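Local atomic coordinates of transcriptional regulator (PDB entry 3QFI), a protein that belongs to the LytR-CpsA-Psr family of bacterial cell-envelope proteins and, although named a transcriptional regulator, is itself of undetermined function. Residues K179-V184 with S222-I227; Q233-T238 with V246-S251. All blocks are in the same frame, centred on the assembly; numbering follows the deposited sequence.

Interaction 1: K179-V184 with S222-I227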
ATOM      1  N   LYS A 179      -1.123  10.069  -7.464  1.00 23.81           N
ATOM      2  CA  LYS A 179      -1.799  11.155  -8.148  1.00 13.39           C
ATOM      3  C   LYS A 179      -3.021  11.603  -7.362  1.00 15.49           C
ATOM      4  O   LYS A 179      -3.305  12.795  -7.280  1.00  8.91           O
ATOM      5  CB  LYS A 179      -2.197  10.715  -9.555  1.00 14.95           C
ATOM      6  CG  LYS A 179      -1.012  10.457 -10.464  1.00 20.72           C
ATOM      7  CD  LYS A 179      -0.048  11.635 -10.450  1.00 29.71           C
ATOM      8  CE  LYS A 179       1.062  11.493 -11.491  1.00 29.75           C
ATOM      9  NZ  LYS A 179       1.767  10.187 -11.417  1.00 34.41           N
ATOM     10  N   ILE A 180      -3.733  10.644  -6.779  1.00 15.77           N
ATOM     11  CA  ILE A 180      -4.916  10.953  -5.989  1.00 20.62           C
ATOM     12  C   ILE A 180      -4.504  11.835  -4.814  1.00 22.52           C
ATOM     13  O   ILE A 180      -4.915  12.992  -4.705  1.00 25.60           O
ATOM     14  CB  ILE A 180      -5.590   9.665  -5.446  1.00 22.67           C
ATOM     15  CG1 ILE A 180      -6.145   8.840  -6.602  1.00 19.13           C
ATOM     16  CG2 ILE A 180      -6.744  10.023  -4.508  1.00 26.81           C
ATOM     17  CD1 ILE A 180      -7.239   9.544  -7.373  1.00 24.57           C
ATOM     18  N   VAL A 181      -3.684  11.276  -3.940  1.00 20.24           N
ATOM     19  CA  VAL A 181      -3.205  11.990  -2.779  1.00 26.04           C
ATOM     20  C   VAL A 181      -2.702  13.367  -3.140  1.00 29.43           C
ATOM     21  O   VAL A 181      -2.976  14.348  -2.441  1.00 33.76           O
ATOM     22  CB  VAL A 181      -2.071  11.227  -2.121  1.00 26.93           C
ATOM     23  CG1 VAL A 181      -1.421  12.085  -1.048  1.00 21.59           C
ATOM     24  CG2 VAL A 181      -2.615   9.932  -1.531  1.00 19.25           C
ATOM     25  N   ARG A 182      -1.959  13.434  -4.238  1.00 32.27           N
ATOM     26  CA  ARG A 182      -1.397  14.694  -4.696  1.00 25.02           C
ATOM     27  C   ARG A 182      -2.516  15.706  -4.949  1.00 27.75           C
ATOM     28  O   ARG A 182      -2.416  16.864  -4.553  1.00 26.33           O
ATOM     29  CB  ARG A 182      -0.599  14.454  -5.974  1.00 32.98           C
ATOM     30  CG  ARG A 182       0.454  15.497  -6.242  1.00 40.99           C
ATOM     31  CD  ARG A 182       1.827  15.043  -5.772  1.00 49.12           C
ATOM     32  NE  ARG A 182       2.771  16.160  -5.750  1.00 51.47           N
ATOM     33  CZ  ARG A 182       4.076  16.036  -5.535  1.00 51.73           C
ATOM     34  NH1 ARG A 182       4.849  17.119  -5.529  1.00 56.33           N
ATOM     35  NH2 ARG A 182       4.608  14.834  -5.337  1.00 45.19           N
ATOM     36  N   LYS A 183      -3.582  15.247  -5.601  1.00 28.04           N
ATOM     37  CA  LYS A 183      -4.738  16.077  -5.925  1.00 21.64           C
ATOM     38  C   LYS A 183      -5.533  16.426  -4.665  1.00 27.91           C
ATOM     39  O   LYS A 183      -5.835  17.595  -4.412  1.00 31.61           O
ATOM     40  CB  LYS A 183      -5.646  15.329  -6.898  1.00 18.40           C
ATOM     41  CG  LYS A 183      -6.726  16.169  -7.552  1.00 26.96           C
ATOM     42  CD  LYS A 183      -6.142  17.082  -8.614  1.00 34.97           C
ATOM     43  CE  LYS A 183      -5.281  16.303  -9.599  1.00 35.80           C
ATOM     44  NZ  LYS A 183      -6.034  15.189 -10.226  1.00 33.42           N
ATOM     45  N   VAL A 184      -5.876  15.409  -3.876  1.00 24.57           N
ATOM     46  CA  VAL A 184      -6.640  15.632  -2.653  1.00 22.25           C
ATOM     47  C   VAL A 184      -5.943  16.645  -1.749  1.00 31.32           C
ATOM     48  O   VAL A 184      -6.593  17.295  -0.929  1.00 37.13           O
ATOM     49  CB  VAL A 184      -6.848  14.323  -1.842  1.00 26.09           C
ATOM     50  CG1 VAL A 184      -7.734  14.604  -0.639  1.00 22.89           C
ATOM     51  CG2 VAL A 184      -7.487  13.242  -2.709  1.00 19.03           C
ATOM     52  N   SER A 222       3.884  19.770   3.122  1.00 15.31           N
ATOM     53  CA  SER A 222       5.273  19.660   2.736  1.00 17.40           C
ATOM     54  C   SER A 222       5.683  18.199   2.631  1.00 24.97           C
ATOM     55  O   SER A 222       6.496  17.818   1.768  1.00 29.96           O
ATOM     56  CB  SER A 222       6.156  20.356   3.764  1.00 16.06           C
ATOM     57  OG  SER A 222       6.182  19.632   4.981  1.00 27.15           O
ATOM     58  N   ALA A 223       5.123  17.382   3.519  1.00 30.06           N
ATOM     59  CA  ALA A 223       5.422  15.951   3.561  1.00 24.90           C
ATOM     60  C   ALA A 223       5.104  15.243   2.245  1.00 21.82           C
ATOM     61  O   ALA A 223       5.608  14.152   1.984  1.00 25.33           O
ATOM     62  CB  ALA A 223       4.650  15.302   4.706  1.00 24.29           C
ATOM     63  N   PHE A 224       4.268  15.867   1.420  1.00 23.75           N
ATOM     64  CA  PHE A 224       3.905  15.287   0.130  1.00 28.35           C
ATOM     65  C   PHE A 224       4.639  15.967  -1.024  1.00 36.78           C
ATOM     66  O   PHE A 224       4.296  15.772  -2.193  1.00 47.39           O
ATOM     67  CB  PHE A 224       2.388  15.353  -0.091  1.00 23.50           C
ATOM     68  CG  PHE A 224       1.612  14.537   0.902  1.00 29.84           C
ATOM     69  CD1 PHE A 224       1.077  15.126   2.043  1.00 33.76           C
ATOM     70  CD2 PHE A 224       1.506  13.156   0.751  1.00 30.56           C
ATOM     71  CE1 PHE A 224       0.457  14.353   3.025  1.00 32.38           C
ATOM     72  CE2 PHE A 224       0.890  12.374   1.724  1.00 26.48           C
ATOM     73  CZ  PHE A 224       0.364  12.974   2.867  1.00 23.12           C
ATOM     74  N   LYS A 225       5.654  16.765  -0.700  1.00 40.77           N
ATOM     75  CA  LYS A 225       6.423  17.440  -1.740  1.00 42.34           C
ATOM     76  C   LYS A 225       7.133  16.406  -2.593  1.00 45.17           C
ATOM     77  O   LYS A 225       7.425  16.647  -3.761  1.00 48.40           O
ATOM     78  CB  LYS A 225       7.465  18.394  -1.131  1.00 34.01           C
ATOM     79  CG  LYS A 225       6.912  19.743  -0.677  1.00 29.54           C
ATOM     80  CD  LYS A 225       8.023  20.667  -0.194  1.00 22.20           C
ATOM     81  CE  LYS A 225       7.502  22.068   0.124  1.00 34.84           C
ATOM     82  NZ  LYS A 225       8.610  23.037   0.433  1.00 29.42           N
ATOM     83  N   THR A 226       7.404  15.248  -2.003  1.00 43.84           N
ATOM     84  CA  THR A 226       8.101  14.182  -2.704  1.00 32.55           C
ATOM     85  C   THR A 226       7.582  12.843  -2.206  1.00 30.53           C
ATOM     86  O   THR A 226       7.688  12.533  -1.018  1.00 29.90           O
ATOM     87  CB  THR A 226       9.620  14.242  -2.433  1.00 39.78           C
ATOM     88  OG1 THR A 226      10.078  15.596  -2.553  1.00 39.80           O
ATOM     89  CG2 THR A 226      10.370  13.361  -3.427  1.00 50.20           C
ATOM     90  N   ILE A 227       7.022  12.059  -3.117  1.00 22.56           N
ATOM     91  CA  ILE A 227       6.490  10.746  -2.788  1.00 20.70           C
ATOM     92  C   ILE A 227       7.446   9.668  -3.313  1.00 27.07           C
ATOM     93  O   ILE A 227       7.454   9.383  -4.506  1.00 26.80           O
ATOM     94  CB  ILE A 227       5.112  10.546  -3.443  1.00 26.46           C
ATOM     95  CG1 ILE A 227       4.258  11.814  -3.292  1.00 19.18           C
ATOM     96  CG2 ILE A 227       4.417   9.343  -2.823  1.00 37.85           C
ATOM     97  CD1 ILE A 227       4.028  12.266  -1.876  1.00 17.01           C
TER

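Interaction 2: Q233-T238 with V246-S251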
ATOM      1  N   GLN A 233      12.334  -6.990  -1.869  1.00 35.48           N
ATOM      2  CA  GLN A 233      13.056  -8.020  -2.604  1.00 30.02           C
ATOM      3  C   GLN A 233      12.713  -9.388  -2.031  1.00 29.57           C
ATOM      4  O   GLN A 233      12.741  -9.582  -0.813  1.00 22.45           O
ATOM      5  CB  GLN A 233      14.564  -7.776  -2.495  1.00 27.26           C
ATOM      6  CG  GLN A 233      15.046  -6.505  -3.188  1.00 29.87           C
ATOM      7  CD  GLN A 233      16.462  -6.132  -2.797  1.00 25.82           C
ATOM      8  OE1 GLN A 233      17.355  -6.979  -2.788  1.00 38.61           O
ATOM      9  NE2 GLN A 233      16.675  -4.860  -2.479  1.00 24.52           N
ATOM     10  N   GLY A 234      12.384 -10.324  -2.918  1.00 26.96           N
ATOM     11  CA  GLY A 234      12.036 -11.673  -2.506  1.00 29.25           C
ATOM     12  C   GLY A 234      12.459 -12.715  -3.530  1.00 33.16           C
ATOM     13  O   GLY A 234      13.178 -12.413  -4.487  1.00 27.79           O
ATOM     14  N   TYR A 235      12.017 -13.951  -3.331  1.00 28.91           N
ATOM     15  CA  TYR A 235      12.352 -15.036  -4.245  1.00 22.31           C
ATOM     16  C   TYR A 235      11.106 -15.859  -4.520  1.00 24.81           C
ATOM     17  O   TYR A 235      10.172 -15.878  -3.714  1.00 26.48           O
ATOM     18  CB  TYR A 235      13.416 -15.945  -3.625  1.00 22.53           C
ATOM     19  CG  TYR A 235      14.711 -15.253  -3.282  1.00 18.61           C
ATOM     20  CD1 TYR A 235      15.596 -14.842  -4.285  1.00 16.02           C
ATOM     21  CD2 TYR A 235      15.054 -15.010  -1.947  1.00 15.23           C
ATOM     22  CE1 TYR A 235      16.795 -14.205  -3.971  1.00 11.41           C
ATOM     23  CE2 TYR A 235      16.249 -14.375  -1.614  1.00 11.78           C
ATOM     24  CZ  TYR A 235      17.118 -13.971  -2.637  1.00 19.72           C
ATOM     25  OH  TYR A 235      18.289 -13.319  -2.307  1.00 13.75           O
ATOM     26  N   SER A 236      11.098 -16.548  -5.655  1.00 19.54           N
ATOM     27  CA  SER A 236       9.976 -17.402  -6.022  1.00 22.35           C
ATOM     28  C   SER A 236      10.040 -18.672  -5.166  1.00 21.13           C
ATOM     29  O   SER A 236      11.132 -19.146  -4.851  1.00 17.60           O
ATOM     30  CB  SER A 236      10.083 -17.787  -7.498  1.00 24.28           C
ATOM     31  OG  SER A 236      11.009 -16.954  -8.167  1.00 29.69           O
ATOM     32  N   ALA A 237       8.886 -19.220  -4.793  1.00 18.88           N
ATOM     33  CA  ALA A 237       8.859 -20.441  -3.992  1.00 23.72           C
ATOM     34  C   ALA A 237       7.532 -21.181  -4.079  1.00 23.99           C
ATOM     35  O   ALA A 237       6.543 -20.661  -4.601  1.00 23.45           O
ATOM     36  CB  ALA A 237       9.188 -20.135  -2.531  1.00 20.52           C
ATOM     37  N   THR A 238       7.513 -22.405  -3.568  1.00 22.37           N
ATOM     38  CA  THR A 238       6.303 -23.202  -3.606  1.00 16.59           C
ATOM     39  C   THR A 238       6.351 -24.231  -2.500  1.00 17.85           C
ATOM     40  O   THR A 238       7.386 -24.848  -2.277  1.00 25.56           O
ATOM     41  CB  THR A 238       6.169 -23.891  -4.966  1.00  9.75           C
ATOM     42  OG1 THR A 238       6.199 -22.890  -5.992  1.00 13.41           O
ATOM     43  CG2 THR A 238       4.859 -24.645  -5.058  1.00  8.57           C
ATOM     44  N   VAL A 246       9.285 -15.880  -0.851  1.00 12.36           N
ATOM     45  CA  VAL A 246      10.058 -15.771   0.380  1.00 12.56           C
ATOM     46  C   VAL A 246      10.954 -14.560   0.266  1.00 10.68           C
ATOM     47  O   VAL A 246      11.816 -14.501  -0.610  1.00 15.43           O
ATOM     48  CB  VAL A 246      10.950 -16.991   0.629  1.00 15.94           C
ATOM     49  CG1 VAL A 246      11.753 -16.781   1.902  1.00 27.98           C
ATOM     50  CG2 VAL A 246      10.111 -18.238   0.734  1.00 17.37           C
ATOM     51  N   LEU A 247      10.751 -13.600   1.159  1.00 11.10           N
ATOM     52  CA  LEU A 247      11.526 -12.374   1.142  1.00 11.94           C
ATOM     53  C   LEU A 247      12.975 -12.572   1.542  1.00  7.52           C
ATOM     54  O   LEU A 247      13.312 -13.430   2.366  1.00  8.99           O
ATOM     55  CB  LEU A 247      10.882 -11.331   2.062  1.00  8.64           C
ATOM     56  CG  LEU A 247       9.510 -10.787   1.654  1.00  1.23           C
ATOM     57  CD1 LEU A 247       8.936  -9.954   2.783  1.00  9.21           C
ATOM     58  CD2 LEU A 247       9.642  -9.943   0.394  1.00  9.42           C
ATOM     59  N   ASP A 248      13.844 -11.782   0.928  1.00 14.34           N
ATOM     60  CA  ASP A 248      15.249 -11.856   1.278  1.00 12.38           C
ATOM     61  C   ASP A 248      15.315 -11.170   2.632  1.00 15.52           C
ATOM     62  O   ASP A 248      14.926 -10.022   2.772  1.00 25.72           O
ATOM     63  CB  ASP A 248      16.118 -11.124   0.261  1.00 18.41           C
ATOM     64  CG  ASP A 248      17.583 -11.160   0.642  1.00 33.05           C
ATOM     65  OD1 ASP A 248      17.926 -10.546   1.677  1.00 33.60           O
ATOM     66  OD2 ASP A 248      18.386 -11.809  -0.073  1.00 22.55           O
ATOM     67  N   PRO A 249      15.814 -11.872   3.644  1.00 17.33           N
ATOM     68  CA  PRO A 249      15.901 -11.294   4.985  1.00 21.46           C
ATOM     69  C   PRO A 249      16.749 -10.027   5.130  1.00 17.25           C
ATOM     70  O   PRO A 249      16.347  -9.083   5.813  1.00 19.95           O
ATOM     71  CB  PRO A 249      16.440 -12.456   5.812  1.00 25.60           C
ATOM     72  CG  PRO A 249      17.339 -13.161   4.835  1.00 21.24           C
ATOM     73  CD  PRO A 249      16.470 -13.190   3.592  1.00 12.20           C
ATOM     74  N   ASN A 250      17.894 -10.002   4.465  1.00 20.71           N
ATOM     75  CA  ASN A 250      18.798  -8.890   4.560  1.00 24.64           C
ATOM     76  C   ASN A 250      18.208  -7.644   3.779  1.00 20.49           C
ATOM     77  O   ASN A 250      18.308  -6.497   4.190  1.00 17.15           O
ATOM     78  CB  ASN A 250      20.282  -9.407   4.344  1.00 29.81           C
ATOM     79  CG  ASN A 250      21.104  -8.471   3.517  1.00 56.64           C
ATOM     80  OD1 ASN A 250      20.636  -7.970   2.438  1.00 71.57           O
ATOM     81  ND2 ASN A 250      22.345  -8.171   3.991  1.00 63.71           N
ATOM     82  N   SER A 251      17.487  -7.907   2.695  1.00 24.13           N
ATOM     83  CA  SER A 251      16.845  -6.800   1.987  1.00 23.84           C
ATOM     84  C   SER A 251      15.655  -6.334   2.835  1.00 21.33           C
ATOM     85  O   SER A 251      15.305  -5.149   2.821  1.00 26.37           O
ATOM     86  CB  SER A 251      16.332  -7.231   0.612  1.00 33.50           C
ATOM     87  OG  SER A 251      15.395  -6.287   0.122  1.00 23.69           O
TER

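Interaction 1: K179-V184 with S222-I227
The guanidinium of Arg182 has the carbonyl oxygen of Phe224 over one face, 3.2 Å above the plane and displaced toward the rim, while the next carbonyl oxygen, that of Lys225, sits at the edge. Only the second is hydrogen-bonded: NH1 of Arg182 donates to Lys225 O over 3.2 Å, with an N-H...O angle of 144°. The bond is bent at both ends, because the donor rises above the carbonyl plane of Lys225 and the oxygen lies off the guanidinium plane of Arg182. NH2 of Arg182 is near Phe224 O but badly angled for a hydrogen bond; the positive group over the carbonyl oxygen is probably favourable. The other flat group, the ring of Phe224, meets Val181 obliquely, CG1 of Val181 reaching 3.6 Å from Phe224 CD2 and equally near CE2; the two side chains cross at about a right angle. This surface contact joins the last turns of helix 166-184 to the loop that leads into strand 227-230, an outermost strand of the six-stranded mixed sheet of this LytR-CpsA-Psr family protein. Arg182 reaches the loop with CG anti to its backbone N (chi1 -157°) and a bend at chi2, whereas the side chain of Val181 sets out toward it. CG1 of Ile227 lies 3.7 Å from Arg182 NH2, the side chains sliding past each other in opposite directions. Phe224 also leans on Ile50 and Ser57 of the sheet and on Met185 just beyond the helix, and Ile227 packs on Met59.

Interaction 2: Q233-T238 with V246-S251
Tyr235 and Asp248 run side by side and point the same way, with the planes of ring and carboxylate turned 48° apart. The phenol OH of Tyr235 donates to Asp248 OD2 over 2.7 Å, and the carboxylate receives it on its anti lone pair while OD2 stays at the edge of the ring. CG of Asp248 is anti to the backbone N (chi1 178°), which carries the carboxylate alongside the tyrosine. Its other oxygen, OD1, caps the start of helix 249-262: it accepts from Ser251 N at 2.9 Å and, weakly, from Asn250 N, making Asp248 the N-cap. The backbones of the two segments form the open end of the hairpin of strands 234-238 and 243-247. Tyr235 and Val246 are an antiparallel hydrogen-bonded pair, with Tyr235 N donating to Val246 O at 2.8 Å and Val246 N to Tyr235 O at 3.0 Å. Gly234 faces Leu247 in a non-hydrogen-bonded pair, with Gly234 CA and Leu247 CA 3.7 Å apart. Past it, Asp248 N donates nearly straight (166°) to Gln233 O. Gln233 extends its chain along Ser251, Ser251 OG coming to 3.1 Å from Gln233 CB. At the other end, Ala237 CB rests on Val246 CG2 at 3.9 Å. Tyr279 of helix 269-280 touches both Tyr235 and Val246. One aspartate is thus gripped at its backbone N-H and at both carboxylate oxygens, tying strand pairing to the helix start; the phenol and the helix N-terminus would probably stabilise its charge and lower its pKa.

In the fold
Along the chain the two contacts come in series, interaction 1 closing at Ile227 before interaction 2 opens at Gln233. Strand 227-230 begins at that isoleucine, and only a short link separates it from strand 234-238 of the hairpin. The centres nevertheless lie 30 Å apart, on opposite sides of the chain's centre, and the nearest atoms stay about 17 Å from each other. Interaction 1 joins helix 166-184 to the entrance of an outermost strand of the six-stranded sheet; interaction 2 belongs to the beta hairpin 234-238/243-247, which Ala285 and Thr287 also join by backbone hydrogen bonds, and its passage into helix 249-262. Strand 227-230 thus carries the chain from the main sheet's edge to the hairpin and C-terminal helices.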